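Local coordinates for protein transcriptional regulator (Bacillus halodurans, PDB 1Z4E) that adopts the GNAT fold and probably acts as an acyltransferase, although it is named a transcriptional regulator, at residues W84-E89 with R117-I122. Residues are numbered along the deposited sequence; the frame is centred on the assembly and turned at random.
Sequences WRATIE and RGCHLI
Leu121 and Arg85 lie side by side on one face of two parallel strands, the leucine fork set against the extended aliphatic stem of the arginine. CD1 of Leu121 rests on CD of Arg85 at 3.5 Å, while CD2 covers the rim of one guanidinium face; the crowded first torsion of Leu121 (chi1 75°) puts the fork there. Replacing Leu121 by an alanine would probably loosen this stem, and with it the guanidinium that Thr79 and Gln123 hold by hydrogen bonds. On the other face the methyl of Ala86 fits between SG of Cys119, 3.9 Å from Ala86 CB, and CG1 of Ile122. Beyond it Ile88 and Ile122 cross obliquely, tip to tip, their CD1 atoms unusually tight at 3.3 Å. Two nearly straight bonds join the backbones, His120 N to Trp84 O and Ala86 N to Leu121 O, both 3.0 Å, and a water bridges Trp84 N and Gly118 O. The pair closes a beta-alpha-beta crossover whose helix 102-116 packs on Ala86, Ile88 and Ile122; strand 65-76 flanks 84-89, and beyond Leu121 and Ile122 an antiparallel strand of the second subunit continues the sheet.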
ATOM      1  N   TRP A  84     -10.650   4.807  -4.734  1.00 12.58           N
ATOM      2  CA  TRP A  84      -9.801   3.638  -4.876  1.00 13.59           C
ATOM      3  C   TRP A  84      -8.401   4.182  -5.167  1.00 13.75           C
ATOM      4  O   TRP A  84      -8.265   5.224  -5.804  1.00 11.15           O
ATOM      5  CB  TRP A  84     -10.236   2.797  -6.077  1.00 14.62           C
ATOM      6  CG  TRP A  84     -11.322   1.820  -5.795  1.00 15.99           C
ATOM      7  CD1 TRP A  84     -12.609   2.100  -5.439  1.00 14.96           C
ATOM      8  CD2 TRP A  84     -11.226   0.395  -5.878  1.00 14.19           C
ATOM      9  NE1 TRP A  84     -13.323   0.933  -5.297  1.00 15.65           N
ATOM     10  CE2 TRP A  84     -12.498  -0.129  -5.560  1.00 16.17           C
ATOM     11  CE3 TRP A  84     -10.186  -0.493  -6.190  1.00 14.71           C
ATOM     12  CZ2 TRP A  84     -12.763  -1.508  -5.546  1.00 15.16           C
ATOM     13  CZ3 TRP A  84     -10.449  -1.864  -6.175  1.00 14.83           C
ATOM     14  CH2 TRP A  84     -11.729  -2.356  -5.855  1.00 21.34           C
ATOM     15  N   ARG A  85      -7.370   3.488  -4.700  1.00 12.34           N
ATOM     16  CA  ARG A  85      -5.997   3.902  -4.963  1.00 14.78           C
ATOM     17  C   ARG A  85      -5.261   2.723  -5.569  1.00 12.87           C
ATOM     18  O   ARG A  85      -5.607   1.568  -5.310  1.00 10.67           O
ATOM     19  CB  ARG A  85      -5.258   4.278  -3.677  1.00 10.13           C
ATOM     20  CG  ARG A  85      -5.918   5.339  -2.826  1.00 18.74           C
ATOM     21  CD  ARG A  85      -4.988   5.714  -1.683  1.00 12.31           C
ATOM     22  NE  ARG A  85      -5.647   6.541  -0.682  1.00 14.99           N
ATOM     23  CZ  ARG A  85      -5.017   7.134   0.330  1.00 16.89           C
ATOM     24  NH1 ARG A  85      -3.703   6.990   0.465  1.00 12.29           N
ATOM     25  NH2 ARG A  85      -5.702   7.853   1.214  1.00 19.25           N
ATOM     26  N   ALA A  86      -4.254   3.018  -6.382  1.00 14.00           N
ATOM     27  CA  ALA A  86      -3.423   1.981  -6.967  1.00 14.00           C
ATOM     28  C   ALA A  86      -2.058   2.136  -6.297  1.00 14.58           C
ATOM     29  O   ALA A  86      -1.501   3.237  -6.274  1.00 14.68           O
ATOM     30  CB  ALA A  86      -3.283   2.182  -8.475  1.00 13.10           C
ATOM     31  N   THR A  87      -1.539   1.046  -5.735  1.00 11.73           N
ATOM     32  CA  THR A  87      -0.225   1.072  -5.102  1.00 12.73           C
ATOM     33  C   THR A  87       0.722   0.218  -5.939  1.00  9.82           C
ATOM     34  O   THR A  87       0.455  -0.964  -6.200  1.00 12.85           O
ATOM     35  CB  THR A  87      -0.260   0.496  -3.663  1.00 14.24           C
ATOM     36  OG1 THR A  87      -1.168   1.257  -2.865  1.00 14.59           O
ATOM     37  CG2 THR A  87       1.123   0.550  -3.028  1.00 13.65           C
ATOM     38  N   ILE A  88       1.815   0.834  -6.376  1.00 12.41           N
ATOM     39  CA  ILE A  88       2.834   0.156  -7.166  1.00 11.73           C
ATOM     40  C   ILE A  88       3.927  -0.284  -6.210  1.00 13.36           C
ATOM     41  O   ILE A  88       4.319   0.479  -5.322  1.00 12.14           O
ATOM     42  CB  ILE A  88       3.439   1.097  -8.217  1.00 17.62           C
ATOM     43  CG1 ILE A  88       2.381   1.437  -9.266  1.00 20.18           C
ATOM     44  CG2 ILE A  88       4.660   0.446  -8.861  1.00 17.99           C
ATOM     45  CD1 ILE A  88       2.862   2.411 -10.320  1.00 22.07           C
ATOM     46  N   GLU A  89       4.426  -1.502  -6.399  1.00 14.82           N
ATOM     47  CA  GLU A  89       5.463  -2.043  -5.525  1.00 18.06           C
ATOM     48  C   GLU A  89       6.547  -2.794  -6.289  1.00 19.05           C
ATOM     49  O   GLU A  89       6.259  -3.534  -7.229  1.00 16.63           O
ATOM     50  CB  GLU A  89       4.826  -2.986  -4.497  1.00 21.49           C
ATOM     51  CG  GLU A  89       5.807  -3.723  -3.590  1.00 16.22           C
ATOM     52  CD  GLU A  89       6.636  -2.783  -2.726  1.00 18.68           C
ATOM     53  OE1 GLU A  89       6.070  -1.817  -2.182  1.00 20.22           O
ATOM     54  OE2 GLU A  89       7.854  -3.024  -2.583  1.00 24.32           O
ATOM     55  N   ARG A 117      -9.151   1.523 -13.971  1.00 25.48           N
ATOM     56  CA  ARG A 117      -9.827   0.878 -12.845  1.00 25.22           C
ATOM     57  C   ARG A 117     -10.605   1.865 -11.981  1.00 24.10           C
ATOM     58  O   ARG A 117     -11.254   1.467 -11.016  1.00 26.39           O
ATOM     59  CB  ARG A 117      -8.817   0.153 -11.949  1.00 39.06           C
ATOM     60  CG  ARG A 117      -8.098  -1.006 -12.594  1.00 47.55           C
ATOM     61  CD  ARG A 117      -9.049  -2.119 -12.994  1.00 53.56           C
ATOM     62  NE  ARG A 117      -8.316  -3.211 -13.621  1.00 48.61           N
ATOM     63  CZ  ARG A 117      -7.792  -4.246 -12.971  1.00 44.78           C
ATOM     64  NH1 ARG A 117      -7.924  -4.360 -11.655  1.00 34.78           N
ATOM     65  NH2 ARG A 117      -7.114  -5.163 -13.644  1.00 47.63           N
ATOM     66  N   GLY A 118     -10.526   3.148 -12.309  1.00 24.72           N
ATOM     67  CA  GLY A 118     -11.250   4.139 -11.533  1.00 21.56           C
ATOM     68  C   GLY A 118     -10.532   4.657 -10.294  1.00 22.18           C
ATOM     69  O   GLY A 118     -11.167   5.235  -9.409  1.00 18.03           O
ATOM     70  N   CYS A 119      -9.219   4.449 -10.216  1.00 16.31           N
ATOM     71  CA  CYS A 119      -8.435   4.929  -9.078  1.00 18.68           C
ATOM     72  C   CYS A 119      -8.248   6.437  -9.185  1.00 18.59           C
ATOM     73  O   CYS A 119      -8.091   6.965 -10.285  1.00 19.30           O
ATOM     74  CB  CYS A 119      -7.061   4.256  -9.060  1.00 15.40           C
ATOM     75  SG  CYS A 119      -7.137   2.494  -8.766  1.00 17.01           S
ATOM     76  N   HIS A 120      -8.260   7.134  -8.053  1.00 17.09           N
ATOM     77  CA  HIS A 120      -8.082   8.576  -8.086  1.00 16.72           C
ATOM     78  C   HIS A 120      -6.662   9.008  -7.744  1.00 13.55           C
ATOM     79  O   HIS A 120      -6.306  10.181  -7.873  1.00 12.61           O
ATOM     80  CB  HIS A 120      -9.103   9.258  -7.177  1.00 28.20           C
ATOM     81  CG  HIS A 120     -10.515   9.083  -7.645  1.00 35.34           C
ATOM     82  ND1 HIS A 120     -10.837   8.908  -8.975  1.00 36.43           N
ATOM     83  CD2 HIS A 120     -11.689   9.066  -6.970  1.00 33.73           C
ATOM     84  CE1 HIS A 120     -12.146   8.790  -9.098  1.00 37.01           C
ATOM     85  NE2 HIS A 120     -12.687   8.883  -7.896  1.00 40.34           N
ATOM     86  N   LEU A 121      -5.846   8.064  -7.306  1.00 15.42           N
ATOM     87  CA  LEU A 121      -4.456   8.379  -7.028  1.00 15.25           C
ATOM     88  C   LEU A 121      -3.612   7.117  -7.097  1.00 14.17           C
ATOM     89  O   LEU A 121      -4.111   6.000  -6.938  1.00 12.33           O
ATOM     90  CB  LEU A 121      -4.302   9.080  -5.672  1.00 28.48           C
ATOM     91  CG  LEU A 121      -4.403   8.370  -4.329  1.00 30.99           C
ATOM     92  CD1 LEU A 121      -3.191   7.477  -4.121  1.00 45.69           C
ATOM     93  CD2 LEU A 121      -4.460   9.420  -3.224  1.00 35.51           C
ATOM     94  N   ILE A 122      -2.338   7.297  -7.397  1.00 11.82           N
ATOM     95  CA  ILE A 122      -1.437   6.170  -7.460  1.00 12.82           C
ATOM     96  C   ILE A 122      -0.327   6.504  -6.471  1.00 13.64           C
ATOM     97  O   ILE A 122       0.033   7.674  -6.301  1.00 11.53           O
ATOM     98  CB  ILE A 122      -0.931   5.944  -8.918  1.00 23.09           C
ATOM     99  CG1 ILE A 122      -0.038   4.707  -8.975  1.00 24.21           C
ATOM    100  CG2 ILE A 122      -0.225   7.171  -9.431  1.00 30.97           C
ATOM    101  CD1 ILE A 122       0.086   4.128 -10.375  1.00 31.83           C
TER
HETATM  102  O   HOH W   1     -12.204   5.684  -6.919  1.00 20.36           O